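Long-range contact in DUF2787 domain-containing protein (Vibrio cholerae, PDB 2V1L), which is of unknown function but is encoded on a pathogenicity island and shares structural homology with the human p32 protein: residues A22-E27 and V41-R46. Sequence-based numbering, arbitrary orientation.
Sequences ANILSE and VVMNFR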
loop_
_atom_site.group_PDB
_atom_site.type_symbol
_atom_site.label_atom_id
_atom_site.label_comp_id
_atom_site.label_asym_id
_atom_site.label_seq_id
_atom_site.Cartn_x
_atom_site.Cartn_y
_atom_site.Cartn_z
ATOM N N ALA A 22 -8.793 3.988 7.827
ATOM C CA ALA A 22 -9.680 4.838 8.629
ATOM C C ALA A 22 -9.111 5.070 10.025
ATOM O O ALA A 22 -9.101 6.200 10.516
ATOM C CB ALA A 22 -11.090 4.226 8.709
ATOM N N ASN A 23 -8.615 4.004 10.646
ATOM C CA ASN A 23 -8.082 4.093 11.992
ATOM C C ASN A 23 -6.907 5.047 12.083
ATOM O O ASN A 23 -6.843 5.876 12.991
ATOM C CB ASN A 23 -7.674 2.710 12.523
ATOM C CG ASN A 23 -7.630 2.660 14.040
ATOM O OD1 ASN A 23 -6.607 2.310 14.635
ATOM N ND2 ASN A 23 -8.748 3.022 14.679
ATOM N N ILE A 24 -5.980 4.927 11.140
ATOM C CA ILE A 24 -4.761 5.736 11.158
ATOM C C ILE A 24 -5.037 7.215 10.872
ATOM O O ILE A 24 -4.378 8.089 11.435
ATOM C CB ILE A 24 -3.675 5.143 10.245
ATOM C CG1 ILE A 24 -3.115 3.870 10.891
ATOM C CG2 ILE A 24 -2.555 6.147 10.004
ATOM C CD1 ILE A 24 -2.217 3.059 9.993
ATOM N N LEU A 25 -6.031 7.493 10.031
ATOM C CA LEU A 25 -6.440 8.872 9.779
ATOM C C LEU A 25 -6.875 9.556 11.077
ATOM O O LEU A 25 -6.201 10.477 11.542
ATOM C CB LEU A 25 -7.552 8.948 8.725
ATOM C CG LEU A 25 -7.212 8.689 7.260
ATOM C CD1 LEU A 25 -8.420 9.006 6.407
ATOM C CD2 LEU A 25 -6.037 9.526 6.825
ATOM N N SER A 26 -7.966 9.075 11.676
ATOM C CA SER A 26 -8.543 9.719 12.859
ATOM C C SER A 26 -7.643 9.670 14.103
ATOM O O SER A 26 -7.689 10.588 14.929
ATOM C CB SER A 26 -9.956 9.197 13.157
ATOM O OG SER A 26 -9.982 7.786 13.280
ATOM N N GLU A 27 -6.820 8.620 14.218
ATOM C CA GLU A 27 -5.789 8.533 15.261
ATOM C C GLU A 27 -4.802 9.693 15.212
ATOM O O GLU A 27 -4.233 10.071 16.240
ATOM C CB GLU A 27 -4.998 7.233 15.150
ATOM C CG GLU A 27 -5.430 6.126 16.104
ATOM C CD GLU A 27 -4.354 5.050 16.287
ATOM O OE1 GLU A 27 -3.680 4.684 15.294
ATOM O OE2 GLU A 27 -4.181 4.572 17.433
ATOM N N VAL A 41 -2.694 13.157 1.943
ATOM C CA VAL A 41 -1.924 12.523 3.023
ATOM C C VAL A 41 -1.087 11.294 2.567
ATOM O O VAL A 41 -1.471 10.566 1.651
ATOM C CB VAL A 41 -2.870 12.142 4.218
ATOM C CG1 VAL A 41 -3.483 10.758 4.059
ATOM C CG2 VAL A 41 -2.146 12.227 5.524
ATOM N N VAL A 42 0.052 11.088 3.219
ATOM C CA VAL A 42 0.935 9.967 2.928
ATOM C C VAL A 42 1.255 9.165 4.197
ATOM O O VAL A 42 1.782 9.701 5.170
ATOM C CB VAL A 42 2.256 10.437 2.223
ATOM C CG1 VAL A 42 3.264 9.311 2.132
ATOM C CG2 VAL A 42 1.959 10.973 0.834
ATOM N N MET A 43 0.947 7.866 4.161
ATOM C CA MET A 43 1.269 6.942 5.256
ATOM C C MET A 43 2.504 6.104 4.884
ATOM O O MET A 43 2.614 5.619 3.752
ATOM C CB MET A 43 0.086 5.999 5.531
ATOM C CG MET A 43 -1.228 6.646 5.944
ATOM S SD MET A 43 -2.548 5.424 6.212
ATOM C CE MET A 43 -3.952 6.475 6.550
ATOM N N ASN A 44 3.414 5.924 5.830
ATOM C CA ASN A 44 4.553 5.031 5.648
ATOM C C ASN A 44 4.583 3.960 6.735
ATOM O O ASN A 44 4.385 4.273 7.910
ATOM C CB ASN A 44 5.880 5.794 5.648
ATOM C CG ASN A 44 6.068 6.622 4.396
ATOM O OD1 ASN A 44 5.577 7.749 4.315
ATOM N ND2 ASN A 44 6.758 6.059 3.404
ATOM N N PHE A 45 4.819 2.710 6.334
ATOM C CA PHE A 45 4.939 1.592 7.270
ATOM C C PHE A 45 6.356 1.083 7.088
ATOM O O PHE A 45 6.737 0.700 5.962
ATOM C CB PHE A 45 3.896 0.480 6.961
ATOM C CG PHE A 45 2.464 0.935 7.022
ATOM C CD1 PHE A 45 1.633 0.521 8.068
ATOM C CD2 PHE A 45 1.930 1.777 6.043
ATOM C CE1 PHE A 45 0.321 0.929 8.128
ATOM C CE2 PHE A 45 0.612 2.216 6.107
ATOM C CZ PHE A 45 -0.198 1.801 7.152
ATOM N N ARG A 46 7.148 1.101 8.164
ATOM C CA ARG A 46 8.535 0.627 8.107
ATOM C C ARG A 46 8.916 -0.348 9.236
ATOM O O ARG A 46 8.558 -0.142 10.381
ATOM C CB ARG A 46 9.530 1.807 8.052
ATOM C CG ARG A 46 9.475 2.640 6.735
ATOM C CD ARG A 46 10.537 3.785 6.689
ATOM N NE ARG A 46 9.999 5.045 7.226
ATOM C CZ ARG A 46 9.646 6.112 6.505
ATOM N NH1 ARG A 46 9.797 6.117 5.187
ATOM N NH2 ARG A 46 9.142 7.190 7.106
#
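This is a buried, wholly apolar helix-on-sheet contact. Helix 15-29 lies across one face of the antiparallel sheet, over strand 41-46, which pairs with strands 60-66 and 141-144. The segment axes cross at 113°, 10.7 Å apart. Every second residue of the strand, V41, M43 and F45, meets the helix, F45 with the end of its ring. M43 is the middle residue. Its CG is anti to the carbonyl carbon (chi1 -60°) and the chain beyond is extended (chi2 179°), so CE reaches the helix between I24 and L25. M43 CE lies 3.7 Å from I24 CG2 and 3.7 Å from L25 CD2. The I24 and M43 side chains cross obliquely, so M43 SD also lies 3.9 Å from I24 CG2. The other branch of I24 points along the strand to F45. There I24 CD1 meets the ring tip to tip, 3.7 Å from F45 CZ, obliquely. At the other end L25 CD2 touches V41 CG1, at 4.0 Å. The F45 ring packs edge-to-face with F130, and W72 touches both L25 and V41. With aliphatic, thioether and aromatic groups meeting, the helix is held here by van der Waals and hydrophobic forces, without directional polar bonds.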